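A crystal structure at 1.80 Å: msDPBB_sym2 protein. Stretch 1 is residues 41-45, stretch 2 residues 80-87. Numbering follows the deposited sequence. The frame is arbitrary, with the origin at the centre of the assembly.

Stretch 1 (41-45) EIMKV
Stretch 2 80-87: GDLVEIMK

Four backbone hydrogen bonds join the two stretches, in two reciprocal pairs. Glu41 N donates to Met86 O at 2.9 Å (N-H...O angle 170°), and Met86 N returns a bond to Glu41 O at 2.9 Å (161°). Two residues along, Met43 N donates to Glu84 O at 3.0 Å (156°) and Glu84 N to Met43 O at 3.1 Å (157°). Such closed pairs are the signature of antiparallel pairing, and the strand axes agree: their N-to-C directions differ by 156° and they approach to 4.8 Å.

The register follows directly. Glu41 faces Met86 (CA to CA 5.2 Å) and Met43 faces Glu84 as hydrogen-bonded pairs; between them Ile42 faces Ile85 as the non-hydrogen-bonded pair, with the CA atoms 4.7 Å apart. Phi/psi values are extended within both strands, from -105/133 at Glu41 to -131/146 at Met43, and from -84/139 at Leu82 through -119/121 at Ile85 to -128/141 at Met86. Lys44, at -131/-79, leaves the strand conformation. Weaker CA-H...O contacts supplement the ladder: Ile85 CA to Glu41 O, Ile42 CA to Glu84 O and Val83 CA to Met43 O, each 3.4 Å.

Side chains alternate between faces. Ile42 and Ile85 share one face, both buried and both with chi1 m and chi2 t; Ile42 CG1 lies 4.2 Å from Ile85 CG1. Ile42 CG2 also packs 3.7 Å from Val83 CB, and Val83, chi1 -73°, is likewise buried. Beta-branched aliphatic residues suit this place, since branching at CB favours extended backbone, and their side chains offer apolar surface without polar groups to satisfy.

Glu41, Met43, Glu84 and Met86 occupy the other face, all partly exposed. Met43 (chi1 -33°, chi2 t, chi3 p) and Met86 (chi1 t, chi2 t, chi3 -12°) meet diagonally, with Met43 SD 3.7 Å from Met86 CE, their long flexible chains spanning the offset between neighbouring pairs. Both glutamates have chi1 and chi2 t, with chi3 20° in Glu41 and 0° in Glu84. Partial exposure suits their carboxylates, which bond outside the two stretches; across the stretches only their backbones form hydrogen bonds.

Beyond the ladder, Lys44 directs CA-to-CB sideways and extends along stretch 2 (chi1 174°, chi2 142°, chi3 -119°, chi4 -57°). Its CE comes 3.1 Å from Leu82 O and 4.2 Å from Asp81 CB, so its aliphatic portion covers the start of the strand. Altogether 481 Å² is buried, summed over both sides. Val45 and Gly80 make no contact; the phi/psi of Gly80, 110/-25, by itself calls for glycine.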

ATOM      1  N   GLU A  41      -3.750  -7.814   1.157  1.00 25.61           N
ATOM      2  CA  GLU A  41      -3.024  -8.181   2.361  1.00 29.65           C
ATOM      3  C   GLU A  41      -1.586  -7.667   2.233  1.00 31.62           C
ATOM      4  O   GLU A  41      -0.962  -7.817   1.174  1.00 28.55           O
ATOM      5  CB  GLU A  41      -3.062  -9.705   2.579  1.00 29.95           C
ATOM      6  CG  GLU A  41      -2.207 -10.243   3.721  1.00 32.90           C
ATOM      7  CD  GLU A  41      -2.499 -11.698   4.052  1.00 48.86           C
ATOM      8  OE1 GLU A  41      -3.063 -12.405   3.195  1.00 52.14           O
ATOM      9  OE2 GLU A  41      -2.176 -12.141   5.172  1.00 55.01           O
ATOM     10  N   ILE A  42      -1.087  -7.026   3.288  1.00 30.21           N
ATOM     11  CA  ILE A  42       0.243  -6.441   3.298  1.00 29.35           C
ATOM     12  C   ILE A  42       1.049  -7.120   4.382  1.00 37.20           C
ATOM     13  O   ILE A  42       0.622  -7.170   5.538  1.00 34.58           O
ATOM     14  CB  ILE A  42       0.197  -4.919   3.529  1.00 29.60           C
ATOM     15  CG1 ILE A  42      -0.649  -4.264   2.443  1.00 26.08           C
ATOM     16  CG2 ILE A  42       1.633  -4.366   3.535  1.00 32.12           C
ATOM     17  CD1 ILE A  42      -1.192  -2.910   2.827  1.00 30.99           C
ATOM     18  N   MET A  43       2.214  -7.647   4.014  1.00 35.36           N
ATOM     19  CA  MET A  43       3.009  -8.470   4.912  1.00 44.51           C
ATOM     20  C   MET A  43       4.463  -8.018   4.954  1.00 46.82           C
ATOM     21  O   MET A  43       5.023  -7.527   3.955  1.00 38.96           O
ATOM     22  CB  MET A  43       2.979  -9.945   4.502  1.00 50.61           C
ATOM     23  CG  MET A  43       1.679 -10.396   3.868  1.00 52.46           C
ATOM     24  SD  MET A  43       1.792 -12.086   3.251  1.00 78.10           S
ATOM     25  CE  MET A  43       2.759 -12.848   4.554  1.00 73.51           C
ATOM     26  N   LYS A  44       5.044  -8.169   6.144  1.00 52.01           N
ATOM     27  CA  LYS A  44       6.487  -8.242   6.316  1.00 55.88           C
ATOM     28  C   LYS A  44       6.745  -9.455   7.202  1.00 64.60           C
ATOM     29  O   LYS A  44       7.023 -10.547   6.698  1.00 68.28           O
ATOM     30  CB  LYS A  44       7.048  -6.956   6.929  1.00 53.40           C
ATOM     31  CG  LYS A  44       8.531  -7.014   7.262  1.00 59.01           C
ATOM     32  CD  LYS A  44       9.217  -5.688   6.978  1.00 53.22           C
ATOM     33  CE  LYS A  44      10.314  -5.849   5.925  1.00 58.61           C
ATOM     34  NZ  LYS A  44      11.339  -6.869   6.336  1.00 61.58           N
ATOM     35  N   VAL A  45       6.567  -9.351   8.515  1.00 67.41           N
ATOM     36  CA  VAL A  45       6.558 -10.504   9.407  1.00 69.62           C
ATOM     37  C   VAL A  45       5.151 -10.778   9.924  1.00 69.58           C
ATOM     38  O   VAL A  45       4.673 -11.912   9.884  1.00 74.50           O
ATOM     39  CB  VAL A  45       7.556 -10.312  10.570  1.00 72.25           C
ATOM     40  CG1 VAL A  45       7.227 -11.254  11.732  1.00 71.93           C
ATOM     41  CG2 VAL A  45       8.979 -10.531  10.075  1.00 71.60           C
ATOM     42  N   GLY A  80      10.310   3.083   4.386  1.00 38.21           N
ATOM     43  CA  GLY A  80      11.512   2.496   3.793  1.00 39.75           C
ATOM     44  C   GLY A  80      11.475   0.965   3.703  1.00 40.37           C
ATOM     45  O   GLY A  80      12.163   0.406   2.842  1.00 47.03           O
ATOM     46  N   ASP A  81      10.695   0.314   4.552  1.00 40.45           N
ATOM     47  CA  ASP A  81      10.630  -1.150   4.536  1.00 36.56           C
ATOM     48  C   ASP A  81      10.020  -1.658   3.238  1.00 34.99           C
ATOM     49  O   ASP A  81       9.157  -1.012   2.640  1.00 41.96           O
ATOM     50  CB  ASP A  81       9.787  -1.667   5.695  1.00 36.20           C
ATOM     51  CG  ASP A  81      10.467  -1.511   7.031  1.00 47.83           C
ATOM     52  OD1 ASP A  81      11.715  -1.465   7.059  1.00 44.61           O
ATOM     53  OD2 ASP A  81       9.737  -1.488   8.047  1.00 45.54           O
ATOM     54  N   LEU A  82      10.486  -2.824   2.788  1.00 36.00           N
ATOM     55  CA  LEU A  82       9.798  -3.520   1.706  1.00 39.25           C
ATOM     56  C   LEU A  82       8.665  -4.341   2.301  1.00 32.94           C
ATOM     57  O   LEU A  82       8.833  -4.956   3.361  1.00 42.11           O
ATOM     58  CB  LEU A  82      10.735  -4.439   0.933  1.00 35.11           C
ATOM     59  CG  LEU A  82      11.925  -3.765   0.245  1.00 36.53           C
ATOM     60  CD1 LEU A  82      12.681  -4.775  -0.559  1.00 41.93           C
ATOM     61  CD2 LEU A  82      11.428  -2.666  -0.650  1.00 37.08           C
ATOM     62  N   VAL A  83       7.507  -4.332   1.624  1.00 32.46           N
ATOM     63  CA  VAL A  83       6.367  -5.179   1.967  1.00 33.05           C
ATOM     64  C   VAL A  83       5.921  -5.887   0.704  1.00 34.80           C
ATOM     65  O   VAL A  83       6.122  -5.395  -0.410  1.00 30.10           O
ATOM     66  CB  VAL A  83       5.173  -4.398   2.568  1.00 33.38           C
ATOM     67  CG1 VAL A  83       5.518  -3.959   3.976  1.00 34.43           C
ATOM     68  CG2 VAL A  83       4.862  -3.179   1.700  1.00 30.57           C
ATOM     69  N   GLU A  84       5.282  -7.034   0.900  1.00 29.54           N
ATOM     70  CA  GLU A  84       4.563  -7.728  -0.158  1.00 37.01           C
ATOM     71  C   GLU A  84       3.082  -7.410  -0.088  1.00 32.59           C
ATOM     72  O   GLU A  84       2.481  -7.451   0.994  1.00 35.81           O
ATOM     73  CB  GLU A  84       4.738  -9.241  -0.069  1.00 34.83           C
ATOM     74  CG  GLU A  84       3.899  -9.991  -1.069  1.00 40.15           C
ATOM     75  CD  GLU A  84       4.194 -11.465  -1.058  1.00 55.19           C
ATOM     76  OE1 GLU A  84       5.053 -11.905  -0.260  1.00 59.71           O
ATOM     77  OE2 GLU A  84       3.571 -12.184  -1.863  1.00 63.71           O
ATOM     78  N   ILE A  85       2.483  -7.104  -1.233  1.00 29.65           N
ATOM     79  CA  ILE A  85       1.063  -6.751  -1.296  1.00 28.19           C
ATOM     80  C   ILE A  85       0.393  -7.779  -2.172  1.00 30.03           C
ATOM     81  O   ILE A  85       0.835  -8.020  -3.311  1.00 28.14           O
ATOM     82  CB  ILE A  85       0.856  -5.331  -1.843  1.00 31.31           C
ATOM     83  CG1 ILE A  85       1.666  -4.361  -1.007  1.00 28.22           C
ATOM     84  CG2 ILE A  85      -0.676  -4.961  -1.919  1.00 29.56           C
ATOM     85  CD1 ILE A  85       1.616  -2.936  -1.463  1.00 31.94           C
ATOM     86  N   MET A  86      -0.583  -8.472  -1.623  1.00 30.61           N
ATOM     87  CA  MET A  86      -1.173  -9.600  -2.307  1.00 34.41           C
ATOM     88  C   MET A  86      -2.680  -9.451  -2.359  1.00 37.88           C
ATOM     89  O   MET A  86      -3.311  -9.028  -1.388  1.00 32.16           O
ATOM     90  CB  MET A  86      -0.791 -10.900  -1.596  1.00 41.82           C
ATOM     91  CG  MET A  86      -1.319 -12.154  -2.231  1.00 47.63           C
ATOM     92  SD  MET A  86      -0.924 -13.589  -1.203  1.00 67.16           S
ATOM     93  CE  MET A  86       0.255 -12.877  -0.064  1.00 75.98           C
ATOM     94  N   LYS A  87      -3.244  -9.828  -3.494  1.00 39.24           N
ATOM     95  CA  LYS A  87      -4.690  -9.716  -3.550  1.00 40.70           C
ATOM     96  C   LYS A  87      -5.304 -10.885  -2.802  1.00 53.11           C
ATOM     97  O   LYS A  87      -4.952 -12.051  -3.061  1.00 48.97           O
ATOM     98  CB  LYS A  87      -5.187  -9.666  -4.995  1.00 50.19           C
ATOM     99  CG  LYS A  87      -6.420  -8.781  -5.212  1.00 52.50           C
ATOM    100  CD  LYS A  87      -7.578  -9.240  -4.331  1.00 59.33           C
ATOM    101  CE  LYS A  87      -8.753  -8.267  -4.348  1.00 61.78           C
ATOM    102  NZ  LYS A  87      -9.740  -8.558  -3.259  1.00 61.90           N
TER